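Local coordinates for protein KLLA0B12012p (Kluyveromyces lactis, PDB 6Y3P) that forms the ATP-grasp, C-terminal domain of Pby1, a direct partner of the mRNA decapping enzyme Dcp2, and probably binds ATP, at residues C374-M378 with F379-P383; D255-Q258 with L259-H262; I280-D283 with A284-D287; I80-K83 with H84-S87. All coordinates share one frame; numbering follows the deposited sequence.

Contact 1 (C374-M378 with F379-P383); sequences CVRPM and FNLPP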
ATOM      1  N   CYS A 374      13.544  14.878   2.949  1.00 48.79           N
ATOM      2  CA  CYS A 374      14.283  13.654   2.626  1.00 48.01           C
ATOM      3  C   CYS A 374      15.458  13.876   1.660  1.00 52.64           C
ATOM      4  O   CYS A 374      16.534  13.293   1.858  1.00 51.75           O
ATOM      5  CB  CYS A 374      13.323  12.586   2.104  1.00 47.29           C
ATOM      6  SG  CYS A 374      11.883  12.279   3.169  1.00 50.02           S
ATOM      7  N   VAL A 375      15.239  14.694   0.595  1.00 48.62           N
ATOM      8  CA  VAL A 375      16.247  14.920  -0.437  1.00 47.20           C
ATOM      9  C   VAL A 375      17.329  15.878   0.048  1.00 51.29           C
ATOM     10  O   VAL A 375      18.488  15.581  -0.172  1.00 51.54           O
ATOM     11  CB  VAL A 375      15.626  15.333  -1.810  1.00 49.40           C
ATOM     12  CG1 VAL A 375      16.707  15.640  -2.868  1.00 49.45           C
ATOM     13  CG2 VAL A 375      14.667  14.255  -2.312  1.00 47.46           C
ATOM     14  N   ARG A 376      16.979  17.019   0.669  1.00 48.91           N
ATOM     15  CA  ARG A 376      17.977  17.997   1.152  1.00 50.15           C
ATOM     16  C   ARG A 376      19.108  17.340   1.995  1.00 54.96           C
ATOM     17  O   ARG A 376      20.273  17.543   1.644  1.00 54.13           O
ATOM     18  CB  ARG A 376      17.308  19.159   1.926  1.00 50.18           C
ATOM     19  CG  ARG A 376      16.821  20.326   1.070  1.00 55.24           C
ATOM     20  CD  ARG A 376      16.153  21.395   1.935  1.00 56.20           C
ATOM     21  NE  ARG A 376      17.067  21.917   2.959  1.00 64.21           N
ATOM     22  CZ  ARG A 376      17.849  22.981   2.805  1.00 75.22           C
ATOM     23  NH1 ARG A 376      17.820  23.680   1.677  1.00 61.48           N
ATOM     24  NH2 ARG A 376      18.657  23.362   3.781  1.00 70.57           N
ATOM     25  N   PRO A 377      18.799  16.469   3.011  1.00 52.90           N
ATOM     26  CA  PRO A 377      19.867  15.838   3.810  1.00 53.60           C
ATOM     27  C   PRO A 377      20.867  14.927   3.072  1.00 57.90           C
ATOM     28  O   PRO A 377      21.978  14.737   3.568  1.00 56.48           O
ATOM     29  CB  PRO A 377      19.082  15.056   4.865  1.00 54.89           C
ATOM     30  CG  PRO A 377      17.828  15.775   4.996  1.00 58.23           C
ATOM     31  CD  PRO A 377      17.484  16.130   3.591  1.00 53.78           C
ATOM     32  N   MET A 378      20.511  14.389   1.898  1.00 56.09           N
ATOM     33  CA  MET A 378      21.469  13.557   1.173  1.00 56.44           C
ATOM     34  C   MET A 378      22.455  14.433   0.391  1.00 64.70           C
ATOM     35  O   MET A 378      23.458  13.931  -0.104  1.00 64.82           O
ATOM     36  CB  MET A 378      20.825  12.426   0.325  1.00 57.75           C
ATOM     37  CG  MET A 378      19.444  12.717  -0.241  1.00 59.60           C
ATOM     38  SD  MET A 378      18.587  11.327  -1.045  1.00 61.68           S
ATOM     39  CE  MET A 378      18.617  10.068   0.338  1.00 58.14           C
ATOM     40  N   PHE A 379      22.212  15.757   0.374  1.00 64.41           N
ATOM     41  CA  PHE A 379      23.076  16.758  -0.248  1.00 66.10           C
ATOM     42  C   PHE A 379      23.762  17.581   0.853  1.00 71.64           C
ATOM     43  O   PHE A 379      24.273  18.670   0.588  1.00 73.01           O
ATOM     44  CB  PHE A 379      22.238  17.654  -1.176  1.00 68.29           C
ATOM     45  CG  PHE A 379      21.877  16.967  -2.466  1.00 70.27           C
ATOM     46  CD1 PHE A 379      20.772  16.134  -2.542  1.00 72.54           C
ATOM     47  CD2 PHE A 379      22.647  17.144  -3.605  1.00 74.29           C
ATOM     48  CE1 PHE A 379      20.462  15.477  -3.729  1.00 73.61           C
ATOM     49  CE2 PHE A 379      22.345  16.469  -4.789  1.00 76.72           C
ATOM     50  CZ  PHE A 379      21.253  15.647  -4.843  1.00 73.63           C
ATOM     51  N   ASN A 380      23.753  17.044   2.095  1.00 67.35           N
ATOM     52  CA  ASN A 380      24.313  17.618   3.322  1.00 68.06           C
ATOM     53  C   ASN A 380      23.641  18.962   3.734  1.00 72.69           C
ATOM     54  O   ASN A 380      24.202  19.729   4.527  1.00 73.57           O
ATOM     55  CB  ASN A 380      25.856  17.728   3.256  1.00 67.50           C
ATOM     56  CG  ASN A 380      26.522  17.932   4.606  1.00 95.28           C
ATOM     57  OD1 ASN A 380      26.151  17.316   5.617  1.00 84.79           O
ATOM     58  ND2 ASN A 380      27.499  18.837   4.661  1.00 91.16           N
ATOM     59  N   LEU A 381      22.410  19.204   3.243  1.00 68.32           N
ATOM     60  CA  LEU A 381      21.600  20.384   3.565  1.00 67.58           C
ATOM     61  C   LEU A 381      20.613  20.041   4.696  1.00 72.75           C
ATOM     62  O   LEU A 381      20.008  18.969   4.651  1.00 70.14           O
ATOM     63  CB  LEU A 381      20.846  20.901   2.327  1.00 67.03           C
ATOM     64  CG  LEU A 381      21.708  21.233   1.102  1.00 72.44           C
ATOM     65  CD1 LEU A 381      20.854  21.485  -0.138  1.00 71.46           C
ATOM     66  CD2 LEU A 381      22.607  22.427   1.373  1.00 76.98           C
ATOM     67  N   PRO A 382      20.452  20.905   5.733  1.00 72.53           N
ATOM     68  CA  PRO A 382      19.524  20.565   6.832  1.00 72.90           C
ATOM     69  C   PRO A 382      18.062  20.342   6.419  1.00 77.02           C
ATOM     70  O   PRO A 382      17.539  21.093   5.593  1.00 76.28           O
ATOM     71  CB  PRO A 382      19.646  21.758   7.797  1.00 75.57           C
ATOM     72  CG  PRO A 382      20.224  22.867   6.983  1.00 80.58           C
ATOM     73  CD  PRO A 382      21.113  22.206   5.967  1.00 75.52           C
ATOM     74  N   PRO A 383      17.381  19.325   6.988  1.00 74.03           N
ATOM     75  CA  PRO A 383      15.955  19.124   6.652  1.00 74.30           C
ATOM     76  C   PRO A 383      15.093  20.333   7.056  1.00 82.37           C
ATOM     77  O   PRO A 383      15.114  20.761   8.209  1.00 81.15           O
ATOM     78  CB  PRO A 383      15.574  17.847   7.414  1.00 74.92           C
ATOM     79  CG  PRO A 383      16.589  17.716   8.496  1.00 79.47           C
ATOM     80  CD  PRO A 383      17.853  18.351   7.996  1.00 75.37           C
TER
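Arg376 folds its side chain against Leu381 and Pro382, and each step along it has a partner. CB starts 4.0 Å from Leu381 CB, and CD passes close to the carbonyl oxygen of Pro382. A bend at chi3 (59°) then turns the guanidinium so that NE and NH2 both face that oxygen. NE bonds Pro382 O at 2.8 Å with an N-H...O angle of 159°, and NH2 joins the same atom at 3.1 Å. The oxygen lies in the guanidinium plane, the signature of a side-on, two-nitrogen grip on one acceptor. CZ has Leu381 CB above it, off-centre over one face. NH1, on the side of the guanidinium turned from Pro382 O, bonds the carbonyl of His31. Replacement by alanine removes the guanidinium, which is likely to leave Pro382 O and His31 O without their mates and Leu381 CB without its cover.

The backbone of Arg376 is used as well. Its carbonyl oxygen accepts from Phe379 N at 2.9 Å and from Leu381 N at 3.1 Å, the donors standing on opposite faces of the carbonyl plane. Beside this turn, Phe379 CE1 lies 3.9 Å from Val375 CG1, and the ring continues inward against Leu48, Phe50 and Ile10. Asn380 takes a left-handed conformation (phi 62°) and sends its N-H to Pro377 O in a weak bond of 3.3 Å. The six-to-one bond from Leu381 to Arg376, the weaker bond from Asn380 inside it and the left-handed residue together define a Schellman motif, the usual C-terminal stop of a helix, here following helix 357-375.

Contact 2 (D255-Q258 with L259-H262); sequences DIEQ and LACH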
ATOM      1  N   ASP A 255     -18.452  -8.586  -7.970  1.00 87.53           N
ATOM      2  CA  ASP A 255     -17.688  -8.317  -9.195  1.00 89.11           C
ATOM      3  C   ASP A 255     -18.072  -9.330 -10.317  1.00 93.99           C
ATOM      4  O   ASP A 255     -17.205  -9.891 -10.998  1.00 93.82           O
ATOM      5  CB  ASP A 255     -16.154  -8.242  -8.935  1.00 91.47           C
ATOM      6  CG  ASP A 255     -15.720  -7.263  -7.848  1.00107.84           C
ATOM      7  OD1 ASP A 255     -15.980  -6.044  -8.005  1.00109.67           O
ATOM      8  OD2 ASP A 255     -15.067  -7.708  -6.869  1.00113.34           O
ATOM      9  N   ILE A 256     -19.396  -9.572 -10.471  1.00 91.57           N
ATOM     10  CA  ILE A 256     -19.979 -10.457 -11.499  1.00 92.89           C
ATOM     11  C   ILE A 256     -19.731  -9.855 -12.895  1.00 98.10           C
ATOM     12  O   ILE A 256     -19.439 -10.594 -13.846  1.00 98.02           O
ATOM     13  CB  ILE A 256     -21.498 -10.772 -11.239  1.00 96.40           C
ATOM     14  CG1 ILE A 256     -22.108 -11.758 -12.287  1.00 97.85           C
ATOM     15  CG2 ILE A 256     -22.371  -9.499 -11.107  1.00 96.92           C
ATOM     16  CD1 ILE A 256     -21.635 -13.234 -12.221  1.00103.27           C
ATOM     17  N   GLU A 257     -19.801  -8.501 -12.980  1.00 94.76           N
ATOM     18  CA  GLU A 257     -19.589  -7.695 -14.181  1.00 95.47           C
ATOM     19  C   GLU A 257     -18.174  -7.846 -14.738  1.00 99.89           C
ATOM     20  O   GLU A 257     -17.953  -7.571 -15.915  1.00100.45           O
ATOM     21  CB  GLU A 257     -19.946  -6.217 -13.933  1.00 96.40           C
ATOM     22  CG  GLU A 257     -21.384  -5.978 -13.477  1.00105.05           C
ATOM     23  CD  GLU A 257     -22.518  -6.127 -14.479  1.00115.39           C
ATOM     24  OE1 GLU A 257     -22.426  -6.991 -15.384  1.00 98.77           O
ATOM     25  OE2 GLU A 257     -23.529  -5.402 -14.322  1.00 99.41           O
ATOM     26  N   GLN A 258     -17.234  -8.310 -13.901  1.00 96.17           N
ATOM     27  CA  GLN A 258     -15.856  -8.589 -14.286  1.00 96.37           C
ATOM     28  C   GLN A 258     -15.790  -9.984 -14.924  1.00102.10           C
ATOM     29  O   GLN A 258     -15.154 -10.130 -15.969  1.00102.86           O
ATOM     30  CB  GLN A 258     -14.903  -8.450 -13.088  1.00 96.82           C
ATOM     31  CG  GLN A 258     -14.779  -7.001 -12.587  1.00113.74           C
ATOM     32  CD  GLN A 258     -13.941  -6.825 -11.337  1.00137.52           C
ATOM     33  OE1 GLN A 258     -13.346  -7.767 -10.792  1.00134.29           O
ATOM     34  NE2 GLN A 258     -13.884  -5.599 -10.841  1.00129.99           N
ATOM     35  N   LEU A 259     -16.486 -10.994 -14.342  1.00 98.86           N
ATOM     36  CA  LEU A 259     -16.519 -12.353 -14.908  1.00 99.65           C
ATOM     37  C   LEU A 259     -17.416 -12.438 -16.162  1.00104.48           C
ATOM     38  O   LEU A 259     -17.185 -13.297 -17.022  1.00105.16           O
ATOM     39  CB  LEU A 259     -16.878 -13.430 -13.857  1.00 99.50           C
ATOM     40  CG  LEU A 259     -16.280 -14.837 -14.096  1.00104.79           C
ATOM     41  CD1 LEU A 259     -14.826 -14.928 -13.629  1.00104.26           C
ATOM     42  CD2 LEU A 259     -17.101 -15.905 -13.419  1.00106.84           C
ATOM     43  N   ALA A 260     -18.408 -11.519 -16.278  1.00100.38           N
ATOM     44  CA  ALA A 260     -19.302 -11.399 -17.437  1.00101.05           C
ATOM     45  C   ALA A 260     -18.547 -10.727 -18.591  1.00104.75           C
ATOM     46  O   ALA A 260     -18.797 -11.049 -19.757  1.00104.45           O
ATOM     47  CB  ALA A 260     -20.533 -10.583 -17.075  1.00101.40           C
ATOM     48  N   CYS A 261     -17.611  -9.802 -18.252  1.00100.87           N
ATOM     49  CA  CYS A 261     -16.752  -9.077 -19.196  1.00101.18           C
ATOM     50  C   CYS A 261     -15.814 -10.023 -19.965  1.00105.52           C
ATOM     51  O   CYS A 261     -15.541  -9.764 -21.131  1.00106.18           O
ATOM     52  CB  CYS A 261     -16.004  -7.925 -18.512  1.00100.50           C
ATOM     53  SG  CYS A 261     -14.199  -8.123 -18.381  1.00103.94           S
ATOM     54  N   HIS A 262     -15.357 -11.121 -19.334  1.00101.66           N
ATOM     55  CA  HIS A 262     -14.486 -12.106 -19.984  1.00102.44           C
ATOM     56  C   HIS A 262     -15.260 -13.021 -20.939  1.00105.30           C
ATOM     57  O   HIS A 262     -14.679 -13.523 -21.909  1.00106.54           O
ATOM     58  CB  HIS A 262     -13.650 -12.895 -18.961  1.00103.37           C
ATOM     59  CG  HIS A 262     -12.751 -12.017 -18.141  1.00106.65           C
ATOM     60  ND1 HIS A 262     -11.749 -11.251 -18.728  1.00109.05           N
ATOM     61  CD2 HIS A 262     -12.747 -11.787 -16.806  1.00107.95           C
ATOM     62  CE1 HIS A 262     -11.173 -10.588 -17.735  1.00107.60           C
ATOM     63  NE2 HIS A 262     -11.744 -10.868 -16.562  1.00107.18           N
TER
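Gln258 and His262, four residues apart on helix 256-264, meet through the carbonyl oxygen of the first and the ring of the second. His262 CD2 comes to 3.0 Å from Gln258 O, and the oxygen meets the ring obliquely. Chi1 of His262 (-60°) sets CG beside the backbone N, which swings the imidazole back along the helix over the preceding turn. Cys261 approaches the same oxygen with its sulfur, SG lying 3.3 Å from Gln258 O. That sulfur also stands over the centre of the His262 ring, 3.9 Å above its plane, so thiol and imidazole are layered beside one carbonyl. The Gln258 side chain itself runs out in an extended line, its amide carried back toward the start of the helix.

Beneath these groups the helix is built by Ala260 N bonding Ile256 O at 2.8 Å, with the donor almost in line with the carbonyl. The next bond, Cys261 N to Glu257 O at 3.2 Å, is weak. Thr264 OG1 bonds Ala260 O farther on, and the His262 side chain touches Ser148. With one short and one weak backbone bond joining the two segments, and polar side chains at an exposed surface, the turn draws its cohesion mainly from the helical backbone.

Contact 3 (I280-D283 with A284-D287); sequences IEFD and ALKD. With SO4 (sulfate ion), chain D.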
ATOM      1  N   ILE A 280     -11.586  11.972  -3.838  1.00 52.30           N
ATOM      2  CA  ILE A 280     -11.776  13.122  -2.953  1.00 51.40           C
ATOM      3  C   ILE A 280     -10.703  12.958  -1.873  1.00 53.22           C
ATOM      4  O   ILE A 280     -10.393  11.822  -1.471  1.00 51.13           O
ATOM      5  CB  ILE A 280     -13.201  13.101  -2.285  1.00 54.91           C
ATOM      6  CG1 ILE A 280     -14.361  12.907  -3.310  1.00 56.96           C
ATOM      7  CG2 ILE A 280     -13.469  14.333  -1.370  1.00 55.47           C
ATOM      8  CD1 ILE A 280     -14.539  14.010  -4.444  1.00 69.94           C
ATOM      9  N   GLU A 281     -10.179  14.089  -1.374  1.00 48.46           N
ATOM     10  CA  GLU A 281      -9.242  14.117  -0.256  1.00 46.11           C
ATOM     11  C   GLU A 281     -10.026  13.627   0.960  1.00 45.58           C
ATOM     12  O   GLU A 281     -11.151  14.090   1.224  1.00 43.25           O
ATOM     13  CB  GLU A 281      -8.702  15.537  -0.006  1.00 48.28           C
ATOM     14  CG  GLU A 281      -7.594  15.572   1.043  1.00 58.83           C
ATOM     15  CD  GLU A 281      -7.019  16.921   1.423  1.00 68.98           C
ATOM     16  OE1 GLU A 281      -7.393  17.938   0.794  1.00 71.57           O
ATOM     17  OE2 GLU A 281      -6.200  16.960   2.368  1.00 62.00           O
ATOM     18  N   PHE A 282      -9.434  12.666   1.683  1.00 41.03           N
ATOM     19  CA  PHE A 282     -10.040  12.081   2.867  1.00 40.68           C
ATOM     20  C   PHE A 282     -10.591  13.094   3.873  1.00 47.17           C
ATOM     21  O   PHE A 282     -11.724  12.923   4.332  1.00 48.55           O
ATOM     22  CB  PHE A 282      -9.055  11.134   3.535  1.00 41.93           C
ATOM     23  CG  PHE A 282      -9.562  10.591   4.847  1.00 42.21           C
ATOM     24  CD1 PHE A 282     -10.542   9.610   4.877  1.00 40.64           C
ATOM     25  CD2 PHE A 282      -9.026  11.036   6.053  1.00 45.46           C
ATOM     26  CE1 PHE A 282     -10.998   9.100   6.085  1.00 42.01           C
ATOM     27  CE2 PHE A 282      -9.503  10.535   7.272  1.00 47.52           C
ATOM     28  CZ  PHE A 282     -10.494   9.576   7.278  1.00 43.80           C
ATOM     29  N   ASP A 283      -9.811  14.150   4.207  1.00 45.24           N
ATOM     30  CA  ASP A 283     -10.215  15.158   5.190  1.00 46.41           C
ATOM     31  C   ASP A 283     -11.373  16.027   4.734  1.00 49.88           C
ATOM     32  O   ASP A 283     -11.998  16.691   5.559  1.00 49.88           O
ATOM     33  CB  ASP A 283      -9.027  16.033   5.651  1.00 50.26           C
ATOM     34  CG  ASP A 283      -9.283  16.744   6.979  1.00 66.53           C
ATOM     35  OD1 ASP A 283      -9.526  16.047   7.992  1.00 66.15           O
ATOM     36  OD2 ASP A 283      -9.331  17.998   6.984  1.00 74.72           O
ATOM     37  N   ALA A 284     -11.666  16.026   3.432  1.00 46.10           N
ATOM     38  CA  ALA A 284     -12.787  16.777   2.886  1.00 45.95           C
ATOM     39  C   ALA A 284     -14.115  16.029   3.122  1.00 46.46           C
ATOM     40  O   ALA A 284     -15.160  16.585   2.805  1.00 48.29           O
ATOM     41  CB  ALA A 284     -12.574  17.019   1.387  1.00 47.19           C
ATOM     42  N   LEU A 285     -14.084  14.765   3.626  1.00 39.60           N
ATOM     43  CA  LEU A 285     -15.310  14.007   3.889  1.00 38.80           C
ATOM     44  C   LEU A 285     -15.857  14.425   5.288  1.00 44.33           C
ATOM     45  O   LEU A 285     -15.395  13.934   6.311  1.00 43.99           O
ATOM     46  CB  LEU A 285     -15.049  12.502   3.775  1.00 37.24           C
ATOM     47  CG  LEU A 285     -14.458  12.013   2.420  1.00 40.49           C
ATOM     48  CD1 LEU A 285     -13.942  10.575   2.539  1.00 38.66           C
ATOM     49  CD2 LEU A 285     -15.490  12.133   1.266  1.00 39.56           C
ATOM     50  N   LYS A 286     -16.789  15.405   5.312  1.00 40.66           N
ATOM     51  CA  LYS A 286     -17.298  15.967   6.556  1.00 40.13           C
ATOM     52  C   LYS A 286     -18.337  15.093   7.236  1.00 45.31           C
ATOM     53  O   LYS A 286     -18.602  15.294   8.420  1.00 44.88           O
ATOM     54  CB  LYS A 286     -17.787  17.412   6.381  1.00 41.59           C
ATOM     55  CG  LYS A 286     -16.735  18.380   5.814  1.00 48.70           C
ATOM     56  CD  LYS A 286     -15.403  18.398   6.566  1.00 49.40           C
ATOM     57  CE  LYS A 286     -14.420  19.349   5.922  1.00 45.60           C
ATOM     58  NZ  LYS A 286     -13.025  19.105   6.384  1.00 50.16           N
ATOM     59  N   ASP A 287     -18.876  14.077   6.529  1.00 42.57           N
ATOM     60  CA  ASP A 287     -19.808  13.120   7.131  1.00 40.28           C
ATOM     61  C   ASP A 287     -19.074  12.150   8.068  1.00 43.51           C
ATOM     62  O   ASP A 287     -19.705  11.450   8.879  1.00 43.46           O
ATOM     63  CB  ASP A 287     -20.668  12.433   6.082  1.00 40.90           C
ATOM     64  CG  ASP A 287     -21.787  13.321   5.568  1.00 42.81           C
ATOM     65  OD1 ASP A 287     -22.146  14.318   6.268  1.00 38.77           O
ATOM     66  OD2 ASP A 287     -22.382  12.972   4.545  1.00 55.94           O
TER
HETATM   67  S   SO4 D 803     -13.577  20.232  10.111  1.00102.91           S
HETATM   68  O1  SO4 D 803     -14.620  19.638  10.951  1.00104.57           O
HETATM   69  O2  SO4 D 803     -12.807  21.202  10.897  1.00102.23           O
HETATM   70  O3  SO4 D 803     -12.682  19.176   9.642  1.00102.96           O
HETATM   71  O4  SO4 D 803     -14.202  20.903   8.962  1.00102.15           O
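Leu285 reaches back under the turn to pack between Ile280 and Phe282, and this is the close-set half of the contact. Its CD2 lies 4.0 Å from Ile280 CG2, while CD1 meets Phe282 CD1 at 4.2 Å, coming at the ring obliquely. Chi1 of Leu285 (-56°) places CG beside its own backbone N, turning the two methyls toward these neighbours. Leu285 also touches Ala237, Phe239 and Leu207, and Phe282 is buried against Ile296 of helix 290-313. With an alanine in place of Leu285, both methyl contacts would go, which would probably open a gap between Ile280 and Phe282. Two backbone bonds hold the bend: Ala284 N to Glu281 O at 3.0 Å and Leu285 N to Phe282 O at 3.1 Å. In both the donor stands above the carbonyl plane.

The other half lies toward solvent, and its looseness is that of the exposed lysine chain and its ionic contacts. Lys286 bends at chi2 and brings NZ to Asp283 O in a short bond of 2.8 Å. Its link to the carboxylate is slack by comparison, since Asp283 OD2 is 3.9 Å from Lys286 NZ in a long salt bridge; Asp283 OD1 pairs instead with Arg297 and Arg293. Lys286 NZ also bonds a sulfate oxygen, O3, at 3.3 Å, and Arg293 binds the same ion, which probably came from the crystallisation liquor. Consecutive bonds from each residue to the third one before it are the mark of a 3-10 turn, which here takes the chain off strand 279-281 of the antiparallel sheet and on towards helix 290-313.

Contact 4 (I80-K83 with H84-S87); sequences IIRK and HYLS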
ATOM      1  N   ILE A  80       7.093  -6.285   1.585  1.00 56.62           N
ATOM      2  CA  ILE A  80       5.961  -5.385   1.843  1.00 55.73           C
ATOM      3  C   ILE A  80       5.153  -5.095   0.567  1.00 58.05           C
ATOM      4  O   ILE A  80       3.940  -4.987   0.659  1.00 57.13           O
ATOM      5  CB  ILE A  80       6.311  -4.077   2.644  1.00 58.79           C
ATOM      6  CG1 ILE A  80       6.997  -2.989   1.779  1.00 59.61           C
ATOM      7  CG2 ILE A  80       7.136  -4.393   3.898  1.00 58.35           C
ATOM      8  CD1 ILE A  80       6.949  -1.597   2.355  1.00 60.29           C
ATOM      9  N   ILE A  81       5.788  -5.007  -0.617  1.00 56.10           N
ATOM     10  CA  ILE A  81       5.034  -4.702  -1.854  1.00 55.26           C
ATOM     11  C   ILE A  81       4.360  -5.949  -2.458  1.00 60.19           C
ATOM     12  O   ILE A  81       3.485  -5.805  -3.312  1.00 59.54           O
ATOM     13  CB  ILE A  81       5.827  -3.884  -2.910  1.00 57.65           C
ATOM     14  CG1 ILE A  81       7.132  -4.601  -3.361  1.00 59.16           C
ATOM     15  CG2 ILE A  81       6.084  -2.465  -2.398  1.00 54.26           C
ATOM     16  CD1 ILE A  81       7.703  -4.153  -4.733  1.00 61.96           C
ATOM     17  N   ARG A  82       4.695  -7.154  -1.973  1.00 59.56           N
ATOM     18  CA  ARG A  82       4.031  -8.369  -2.446  1.00 60.93           C
ATOM     19  C   ARG A  82       3.057  -8.824  -1.374  1.00 64.54           C
ATOM     20  O   ARG A  82       3.484  -9.179  -0.278  1.00 62.68           O
ATOM     21  CB  ARG A  82       5.039  -9.475  -2.813  1.00 63.99           C
ATOM     22  CG  ARG A  82       5.878  -9.167  -4.056  1.00 76.20           C
ATOM     23  CD  ARG A  82       5.219  -9.611  -5.356  1.00 90.97           C
ATOM     24  NE  ARG A  82       5.018 -11.064  -5.422  1.00103.91           N
ATOM     25  CZ  ARG A  82       5.940 -11.942  -5.815  1.00122.41           C
ATOM     26  NH1 ARG A  82       7.150 -11.531  -6.176  1.00107.96           N
ATOM     27  NH2 ARG A  82       5.657 -13.237  -5.845  1.00112.19           N
ATOM     28  N   LYS A  83       1.744  -8.793  -1.685  1.00 62.59           N
ATOM     29  CA  LYS A  83       0.656  -9.137  -0.755  1.00 62.71           C
ATOM     30  C   LYS A  83       0.773 -10.565  -0.170  1.00 68.51           C
ATOM     31  O   LYS A  83       0.346 -10.763   0.965  1.00 69.33           O
ATOM     32  CB  LYS A  83      -0.739  -8.862  -1.385  1.00 64.67           C
ATOM     33  CG  LYS A  83      -1.980  -8.979  -0.457  1.00 71.36           C
ATOM     34  CD  LYS A  83      -1.807  -8.454   0.993  1.00 75.03           C
ATOM     35  CE  LYS A  83      -2.809  -9.014   1.991  1.00 70.21           C
ATOM     36  NZ  LYS A  83      -4.152  -8.358   1.893  1.00 63.25           N
ATOM     37  N   HIS A  84       1.407 -11.528  -0.872  1.00 65.52           N
ATOM     38  CA  HIS A  84       1.579 -12.857  -0.279  1.00 65.88           C
ATOM     39  C   HIS A  84       2.639 -12.760   0.829  1.00 70.69           C
ATOM     40  O   HIS A  84       2.403 -13.181   1.968  1.00 72.90           O
ATOM     41  CB  HIS A  84       1.936 -13.923  -1.339  1.00 67.84           C
ATOM     42  CG  HIS A  84       2.361 -15.250  -0.768  1.00 72.71           C
ATOM     43  ND1 HIS A  84       3.697 -15.530  -0.503  1.00 75.42           N
ATOM     44  CD2 HIS A  84       1.618 -16.333  -0.432  1.00 75.08           C
ATOM     45  CE1 HIS A  84       3.720 -16.759  -0.007  1.00 75.56           C
ATOM     46  NE2 HIS A  84       2.499 -17.289   0.046  1.00 75.87           N
ATOM     47  N   TYR A  85       3.755 -12.112   0.512  1.00 64.72           N
ATOM     48  CA  TYR A  85       4.887 -11.941   1.407  1.00 63.89           C
ATOM     49  C   TYR A  85       4.592 -10.979   2.567  1.00 64.24           C
ATOM     50  O   TYR A  85       5.056 -11.237   3.679  1.00 64.13           O
ATOM     51  CB  TYR A  85       6.129 -11.563   0.590  1.00 65.66           C
ATOM     52  CG  TYR A  85       6.570 -12.743  -0.246  1.00 70.68           C
ATOM     53  CD1 TYR A  85       7.419 -13.715   0.280  1.00 74.03           C
ATOM     54  CD2 TYR A  85       6.022 -12.975  -1.510  1.00 72.18           C
ATOM     55  CE1 TYR A  85       7.764 -14.852  -0.449  1.00 76.17           C
ATOM     56  CE2 TYR A  85       6.349 -14.117  -2.245  1.00 74.50           C
ATOM     57  CZ  TYR A  85       7.241 -15.043  -1.720  1.00 84.19           C
ATOM     58  OH  TYR A  85       7.629 -16.151  -2.447  1.00 86.13           O
ATOM     59  N   LEU A  86       3.750  -9.942   2.332  1.00 57.45           N
ATOM     60  CA  LEU A  86       3.291  -8.967   3.325  1.00 55.82           C
ATOM     61  C   LEU A  86       2.636  -9.729   4.466  1.00 60.66           C
ATOM     62  O   LEU A  86       3.006  -9.517   5.622  1.00 59.83           O
ATOM     63  CB  LEU A  86       2.279  -7.958   2.705  1.00 54.29           C
ATOM     64  CG  LEU A  86       1.756  -6.839   3.612  1.00 56.51           C
ATOM     65  CD1 LEU A  86       2.866  -5.841   3.962  1.00 55.94           C
ATOM     66  CD2 LEU A  86       0.601  -6.097   2.956  1.00 57.56           C
ATOM     67  N   SER A  87       1.701 -10.655   4.115  1.00 58.84           N
ATOM     68  CA  SER A  87       0.983 -11.522   5.041  1.00 59.50           C
ATOM     69  C   SER A  87       1.970 -12.254   5.918  1.00 66.46           C
ATOM     70  O   SER A  87       1.870 -12.140   7.136  1.00 68.05           O
ATOM     71  CB  SER A  87       0.079 -12.499   4.291  1.00 62.93           C
ATOM     72  OG  SER A  87      -1.286 -12.109   4.358  1.00 69.22           O
TER
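Arg82 and Tyr85 run out side by side, the guanidinium and the phenol ring turned 79° against each other. Arg82 NH2 sits at the ring edge, 3.8 Å from Tyr85 CE2, and that carbon lies over one guanidinium face; nearer the backbone, Arg82 CB touches Tyr85 CD2 at 3.9 Å. The ring of His84 brings ND1 over a face of Tyr85, towards its rim. Around the turn, Leu86 spreads its two methyls: CD1 packs 4.1 Å from Ile80 CB, and CD2 meets Lys83 CD at 3.9 Å.

The next shell is backbone. Leu86 N bonds Arg82 O at 2.7 Å, nearly straight on to the carbonyl, and Ser87 N reaches Lys83 O in a weak bond of 3.4 Å. These bonds start the new helix and fix where Tyr85 and Leu86 emerge from it.

Farther out, Lys83 has CG opposite its backbone N (chi1 -171°), and its chain, bent at chi2 and chi4, delivers NZ to three acceptors: Leu344 O, Gln198 OE1 and Leu107 O. Ser87 OG bonds Ser109 O, Lys78 makes a cation-pi contact with Tyr85, and Leu86 and Ile80 press on Leu307 and Phe308 of helix 290-313. The chain turns at Arg82, which leaves helical geometry (psi 115°) between helix 78-81 and helix 83-95. The result is a tight one-residue junction between two helices, with Arg82 as N-cap of the second; it sets the start of helix 83-95 against helix 290-313 and strands of two antiparallel sheets.

Going along the chain from the N terminus, contact 4 comes first, joining helix 78-81 to helix 83-95 against helix 290-313 and strands 109-113 and 341-347. Contact 2 follows as the opening turns of helix 256-264, and contact 3 turns the chain off strand 279-281, the next element modelled, towards that same helix 290-313. Contact 1 comes last, just after helix 357-375, and lies against strands 8-12 and 48-52 of the parallel sheet. Each closes only a local turn between adjoining segments, so the four lie in series and none nests in or crosses another. Contacts 1 and 2 have centres about 49 Å apart, on opposite sides of the chain's centre.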